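Local coordinates for protein beta-lactamase (Serratia marcescens, PDB 5GWA) that probably hydrolyses the beta-lactam ring of antibiotics as a class A extended-spectrum beta-lactamase, here in complex with the inhibitor avibactam, at residues D165-L170 and A245-V250; K200-L205 and T230-I235. All coordinates share one frame; numbering follows the deposited sequence. Where two conformers were deposited one is given.

Contact 1 of 2, residues D165-L170 and A245-V250; sequences DATVQL and AIAVYV. With NA (sodium ion), chain K.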
loop_
_atom_site.group_PDB
_atom_site.type_symbol
_atom_site.label_atom_id
_atom_site.label_comp_id
_atom_site.label_asym_id
_atom_site.label_seq_id
_atom_site.Cartn_x
_atom_site.Cartn_y
_atom_site.Cartn_z
ATOM N N ASP A 165 26.326 7.294 -7.875
ATOM C CA ASP A 165 27.464 7.829 -7.158
ATOM C C ASP A 165 27.090 8.973 -6.234
ATOM O O ASP A 165 27.581 9.009 -5.115
ATOM C CB ASP A 165 28.633 8.170 -8.090
ATOM C CG ASP A 165 28.264 9.120 -9.202
ATOM O OD1 ASP A 165 27.199 9.010 -9.832
ATOM O OD2 ASP A 165 29.093 10.007 -9.500
ATOM N N ALA A 166 26.094 9.777 -6.604
ATOM C CA ALA A 166 25.592 10.783 -5.656
ATOM C C ALA A 166 25.136 10.076 -4.374
ATOM O O ALA A 166 25.374 10.553 -3.251
ATOM C CB ALA A 166 24.469 11.584 -6.242
ATOM N N THR A 167 24.377 9.002 -4.534
ATOM C CA THR A 167 23.840 8.339 -3.378
ATOM C C THR A 167 24.919 7.886 -2.422
ATOM O O THR A 167 24.806 8.106 -1.213
ATOM C CB THR A 167 22.986 7.135 -3.784
ATOM O OG1 THR A 167 22.029 7.530 -4.778
ATOM C CG2 THR A 167 22.303 6.548 -2.592
ATOM N N VAL A 168 25.946 7.207 -2.928
ATOM C CA VAL A 168 26.969 6.705 -2.027
ATOM C C VAL A 168 27.849 7.845 -1.456
ATOM O O VAL A 168 28.289 7.735 -0.312
ATOM C CB VAL A 168 27.829 5.582 -2.603
ATOM C CG1 VAL A 168 27.017 4.334 -2.874
ATOM C CG2 VAL A 168 28.606 6.045 -3.836
ATOM N N GLN A 169 28.046 8.930 -2.194
ATOM C CA GLN A 169 28.678 10.138 -1.628
ATOM C C GLN A 169 27.908 10.626 -0.419
ATOM O O GLN A 169 28.497 10.920 0.638
ATOM C CB GLN A 169 28.792 11.224 -2.681
ATOM C CG GLN A 169 29.798 10.889 -3.772
ATOM C CD GLN A 169 29.562 11.664 -5.052
ATOM O OE1 GLN A 169 28.949 12.736 -5.041
ATOM N NE2 GLN A 169 30.090 11.151 -6.157
ATOM N N LEU A 170 26.590 10.706 -0.576
ATOM C CA LEU A 170 25.748 11.117 0.534
ATOM C C LEU A 170 25.789 10.138 1.682
ATOM O O LEU A 170 25.760 10.544 2.873
ATOM C CB LEU A 170 24.325 11.363 0.038
ATOM C CG LEU A 170 23.295 11.853 1.056
ATOM C CD1 LEU A 170 23.661 13.282 1.459
ATOM C CD2 LEU A 170 21.867 11.845 0.503
ATOM N N ALA A 245 29.609 1.846 1.444
ATOM C CA ALA A 245 28.322 2.320 0.951
ATOM C C ALA A 245 28.078 1.782 -0.439
ATOM O O ALA A 245 29.021 1.660 -1.237
ATOM C CB ALA A 245 28.295 3.826 0.942
ATOM N N ILE A 246 26.866 1.288 -0.668
ATOM C CA ILE A 246 26.504 0.729 -1.955
ATOM C C ILE A 246 25.093 1.202 -2.322
ATOM O O ILE A 246 24.210 1.298 -1.482
ATOM C CB ILE A 246 26.611 -0.812 -1.961
ATOM C CG1 ILE A 246 26.203 -1.422 -3.296
ATOM C CG2 ILE A 246 25.820 -1.421 -0.818
ATOM C CD1 ILE A 246 26.690 -2.840 -3.474
ATOM N N ALA A 247 24.898 1.496 -3.603
ATOM C CA ALA A 247 23.584 1.813 -4.121
ATOM C C ALA A 247 23.339 1.096 -5.423
ATOM O O ALA A 247 24.197 1.135 -6.321
ATOM C CB ALA A 247 23.461 3.298 -4.310
ATOM N N VAL A 248 22.231 0.365 -5.520
ATOM C CA VAL A 248 21.885 -0.308 -6.760
ATOM C C VAL A 248 20.485 0.092 -7.179
ATOM O O VAL A 248 19.538 0.006 -6.392
ATOM C CB VAL A 248 21.988 -1.850 -6.670
ATOM C CG1 VAL A 248 21.656 -2.499 -8.004
ATOM C CG2 VAL A 248 23.375 -2.275 -6.191
ATOM N N TYR A 249 20.342 0.541 -8.433
ATOM C CA TYR A 249 19.055 0.927 -8.996
ATOM C C TYR A 249 18.774 0.069 -10.219
ATOM O O TYR A 249 19.477 0.163 -11.213
ATOM C CB TYR A 249 19.068 2.403 -9.444
ATOM C CG TYR A 249 19.368 3.335 -8.323
ATOM C CD1 TYR A 249 20.671 3.625 -7.961
ATOM C CD2 TYR A 249 18.340 3.953 -7.617
ATOM C CE1 TYR A 249 20.944 4.498 -6.927
ATOM C CE2 TYR A 249 18.603 4.722 -6.503
ATOM C CZ TYR A 249 19.886 4.971 -6.163
ATOM O OH TYR A 249 20.081 5.791 -5.094
ATOM N N VAL A 250 17.845 -0.885 -10.114
ATOM C CA VAL A 250 17.412 -1.650 -11.284
ATOM C C VAL A 250 16.230 -0.936 -11.905
ATOM O O VAL A 250 15.140 -0.876 -11.318
ATOM C CB VAL A 250 17.018 -3.096 -10.880
ATOM C CG1 VAL A 250 16.578 -3.881 -12.107
ATOM C CG2 VAL A 250 18.144 -3.794 -10.146
HETATM NA NA NA K . 27.360 10.305 -12.235
HETATM O O HOH W 1 29.845 10.727 -13.300
HETATM O O HOH W 2 27.110 12.494 -13.787
#

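Contact 2 of 2, residues K200-L205 and T230-I235; sequences KRLKGL and TNDIGI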
loop_
_atom_site.group_PDB
_atom_site.type_symbol
_atom_site.label_atom_id
_atom_site.label_comp_id
_atom_site.label_asym_id
_atom_site.label_seq_id
_atom_site.Cartn_x
_atom_site.Cartn_y
_atom_site.Cartn_z
ATOM N N LYS A 200 15.681 -9.593 0.529
ATOM C CA LYS A 200 16.376 -10.319 -0.547
ATOM C C LYS A 200 16.989 -9.397 -1.598
ATOM O O LYS A 200 17.373 -9.860 -2.657
ATOM C CB LYS A 200 15.440 -11.345 -1.204
ATOM C CG LYS A 200 14.810 -12.305 -0.193
ATOM C CD LYS A 200 15.855 -12.993 0.671
ATOM C CE LYS A 200 15.581 -14.483 0.826
ATOM N NZ LYS A 200 14.558 -14.731 1.875
ATOM N N ARG A 201 17.320 -8.169 -1.173
ATOM C CA ARG A 201 18.027 -7.210 -2.031
ATOM C C ARG A 201 19.479 -7.129 -1.608
ATOM O O ARG A 201 20.165 -8.122 -1.710
ATOM C CB ARG A 201 17.262 -5.874 -2.079
ATOM C CG ARG A 201 15.857 -6.034 -2.637
ATOM C CD ARG A 201 15.118 -4.729 -2.857
ATOM N NE ARG A 201 13.728 -4.963 -3.243
ATOM C CZ ARG A 201 12.890 -4.019 -3.664
ATOM N NH1 ARG A 201 13.273 -2.759 -3.753
ATOM N NH2 ARG A 201 11.653 -4.330 -3.945
ATOM N N LEU A 202 19.997 -5.993 -1.124
ATOM C CA LEU A 202 21.384 -5.961 -0.724
ATOM C C LEU A 202 21.769 -7.090 0.211
ATOM O O LEU A 202 22.852 -7.651 0.086
ATOM C CB LEU A 202 21.799 -4.630 -0.088
ATOM C CG LEU A 202 21.791 -3.399 -1.010
ATOM C CD1 LEU A 202 21.947 -2.138 -0.228
ATOM C CD2 LEU A 202 22.894 -3.480 -2.080
ATOM N N LYS A 203 20.921 -7.377 1.197
ATOM C CA LYS A 203 21.152 -8.404 2.211
ATOM C C LYS A 203 21.034 -9.843 1.688
ATOM O O LYS A 203 21.389 -10.780 2.374
ATOM C CB LYS A 203 20.153 -8.207 3.357
ATOM C CG LYS A 203 20.422 -6.969 4.224
ATOM C CD LYS A 203 19.261 -6.689 5.161
ATOM C CE LYS A 203 19.116 -7.768 6.219
ATOM N NZ LYS A 203 20.205 -7.680 7.223
ATOM N N GLY A 204 20.501 -10.032 0.485
ATOM C CA GLY A 204 19.939 -11.328 0.120
ATOM C C GLY A 204 20.899 -12.500 0.163
ATOM O O GLY A 204 20.493 -13.629 0.509
ATOM N N LEU A 205 22.103 -12.280 -0.341
ATOM C CA LEU A 205 23.097 -13.353 -0.443
ATOM C C LEU A 205 24.318 -13.140 0.457
ATOM O O LEU A 205 25.314 -13.859 0.330
ATOM C CB LEU A 205 23.510 -13.564 -1.901
ATOM C CG LEU A 205 22.409 -13.935 -2.863
ATOM C CD1 LEU A 205 22.821 -13.761 -4.308
ATOM C CD2 LEU A 205 21.932 -15.363 -2.614
ATOM N N THR A 230 13.498 -0.785 -8.982
ATOM C CA THR A 230 13.682 -1.750 -7.892
ATOM C C THR A 230 15.082 -1.463 -7.340
ATOM O O THR A 230 16.107 -1.726 -7.971
ATOM C CB THR A 230 13.617 -3.203 -8.411
ATOM O OG1 THR A 230 12.427 -3.382 -9.170
ATOM C CG2 THR A 230 13.613 -4.198 -7.268
ATOM N N ASN A 231 15.119 -0.858 -6.140
ATOM C CA ASN A 231 16.319 -0.224 -5.643
ATOM C C ASN A 231 16.628 -0.685 -4.214
ATOM O O ASN A 231 15.705 -1.003 -3.455
ATOM C CB ASN A 231 16.111 1.299 -5.552
ATOM C CG ASN A 231 15.595 1.926 -6.855
ATOM O OD1 ASN A 231 15.950 1.489 -7.971
ATOM N ND2 ASN A 231 14.975 3.107 -6.708
ATOM N N ASP A 232 17.895 -0.549 -3.826
ATOM C CA ASP A 232 18.318 -0.690 -2.415
ATOM C C ASP A 232 19.634 0.061 -2.244
ATOM O O ASP A 232 20.529 -0.013 -3.106
ATOM C CB ASP A 232 18.428 -2.156 -2.064
ATOM C CG ASP A 232 18.409 -2.413 -0.561
ATOM O OD1 ASP A 232 18.073 -1.465 0.205
ATOM O OD2 ASP A 232 18.650 -3.588 -0.184
ATOM N N ILE A 233 19.708 0.874 -1.184
ATOM C CA ILE A 233 20.878 1.712 -0.897
ATOM C C ILE A 233 21.256 1.547 0.558
ATOM O O ILE A 233 20.365 1.360 1.388
ATOM C CB ILE A 233 20.637 3.209 -1.234
ATOM C CG1 ILE A 233 19.702 3.889 -0.241
ATOM C CG2 ILE A 233 20.102 3.335 -2.643
ATOM C CD1 ILE A 233 19.667 5.397 -0.411
ATOM N N GLY A 234 22.544 1.580 0.888
ATOM C CA GLY A 234 22.903 1.439 2.311
ATOM C C GLY A 234 24.367 1.387 2.579
ATOM O O GLY A 234 25.194 1.585 1.686
ATOM N N ILE A 235 24.669 1.097 3.836
ATOM C CA ILE A 235 26.047 0.946 4.306
ATOM C C ILE A 235 26.162 -0.427 4.924
ATOM O O ILE A 235 25.333 -0.799 5.767
ATOM C CB ILE A 235 26.442 2.005 5.344
ATOM C CG1 ILE A 235 26.121 3.417 4.864
ATOM C CG2 ILE A 235 27.942 1.868 5.703
ATOM C CD1 ILE A 235 24.822 3.938 5.432
HETATM O O HOH W 3 18.663 -5.659 1.769
#

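Contact 1 of 2, residues D165-L170 and A245-V250
Thr167 and Tyr249 join hydroxyl to hydroxyl in the buried seam where helix 164-175 lies on one face of the main beta-sheet. The two side chains reach toward each other tip to tip, and Thr167 OG1 stands 2.6 Å from Tyr249 OH in a hydrogen bond at the edge of the phenol ring, near its plane. Tyrosine suits the site because its long ring carries a polar group from the strand right across to the helix. Thr167 OG1 has further, weak bonds to Thr163 O and Thr162 OG1 just before the segment. The other branch of the threonine is apolar: CG2, anti to the backbone N, lies 3.9 Å from Ala247 CB.

Helix 164-175 and strand 243-253 belong to the alpha/beta part of the class A beta-lactamase fold, in which helices flank an antiparallel five-stranded sheet. The two short segments run nearly antiparallel, their directions 151° apart, and their axes approach to 7.5 Å. Alternation along the strand points Ala245, Ala247 and Tyr249 at the helix. The two alanines present only methyls there, leaving the backbone accessible to Val168. Its CG1, anti to the carbonyl carbon (chi1 -65°), lies against the main chain, 3.7 Å from Ala245 C and 3.6 Å from Ala247 N. Val168 CB meets Ala245 CB at 4.0 Å, and the same valine also touches Ala25 and Leu27 on the next strand, so the branched side chain touches two neighbouring strands at once.

On the side of the helix turned from the strand, Asp165 OD1 binds a sodium ion at 2.7 Å. Glu39 O and two waters complete the ligands seen, while Thr163 OG1 hydrogen-bonds to the same carboxylate oxygen.

Contact 2 of 2, residues K200-L205 and T230-I235
Leu202 and Arg201, in the loop ahead of strand 212-218, meet Asp232 on strand 227-237 of the antiparallel sheet of the class A beta-lactamase fold. A type I beta turn from Arg201 to Gly204, closed by Gly204 N to Arg201 O, offers two successive backbone N-H groups to the aspartate. Leu202 N donates directly to Asp232 OD2 at 2.9 Å, meeting the oxygen's anti lone pair, the one turned from OD1. Lys203 N instead donates to a water, which in turn donates to Asp232 OD2 at 2.8 Å. With Asp232 OD1 bonded to His214 ND1, both carboxylate oxygens of this buried side chain are satisfied, an arrangement that would probably stabilise its negative charge. The short, flat acid can take donors at both oxygens while Leu202 CG packs 3.6 Å from Asp232 CG. Beyond it, Leu202 CD1 lies 3.9 Å from Gly234 N, where glycine has no side chain to screen the strand.

Arg201 belongs to the avibactam pocket, and its three nitrogens all have partners. NE bonds to Glu261 OE2, NH2 to Ser218 OG, and NH1 to both Gly217 O and Asn231 O. The chain, extended from CG to NE, carries the guanidinium past the Asp232 side chain to Thr230 and Asn231 on the same strand. Asn231 points its CB away from the loop and its ND2 donates to Pro44 O, while its backbone carbonyl accepts from the arginine. The bond from Arg201 NH1 to Asn231 O is 3.0 Å long, with the oxygen in the guanidinium plane. Crossing at about a right angle, Thr230 places its methyl CG2 over the centre of one guanidinium face, 3.7 Å from Arg201 CZ.

Contacts 1 and 2 lie on adjacent antiparallel strands, 243-253 and 227-237, and their centres are 11 Å apart. The backbones are laced together by probable hydrogen bonds from Thr230 N to Val250 O and from Ile246 N to Gly234 O, each 2.9 Å. Ile233, pointing away from loop 200-205, enters the helix-side layer of contact 1: its CG2 packs 3.5 Å from Tyr249 OH, and it also touches Thr167. Conversely, Ile246 points away from the helix of contact 1 and touches Leu202. Contact 2 reaches the avibactam pocket itself, Arg201 NH1 forming a long, weak ion pair with an avibactam molecule, whereas the Tyr249 side chain of contact 1 stays about 10 Å from a bound avibactam.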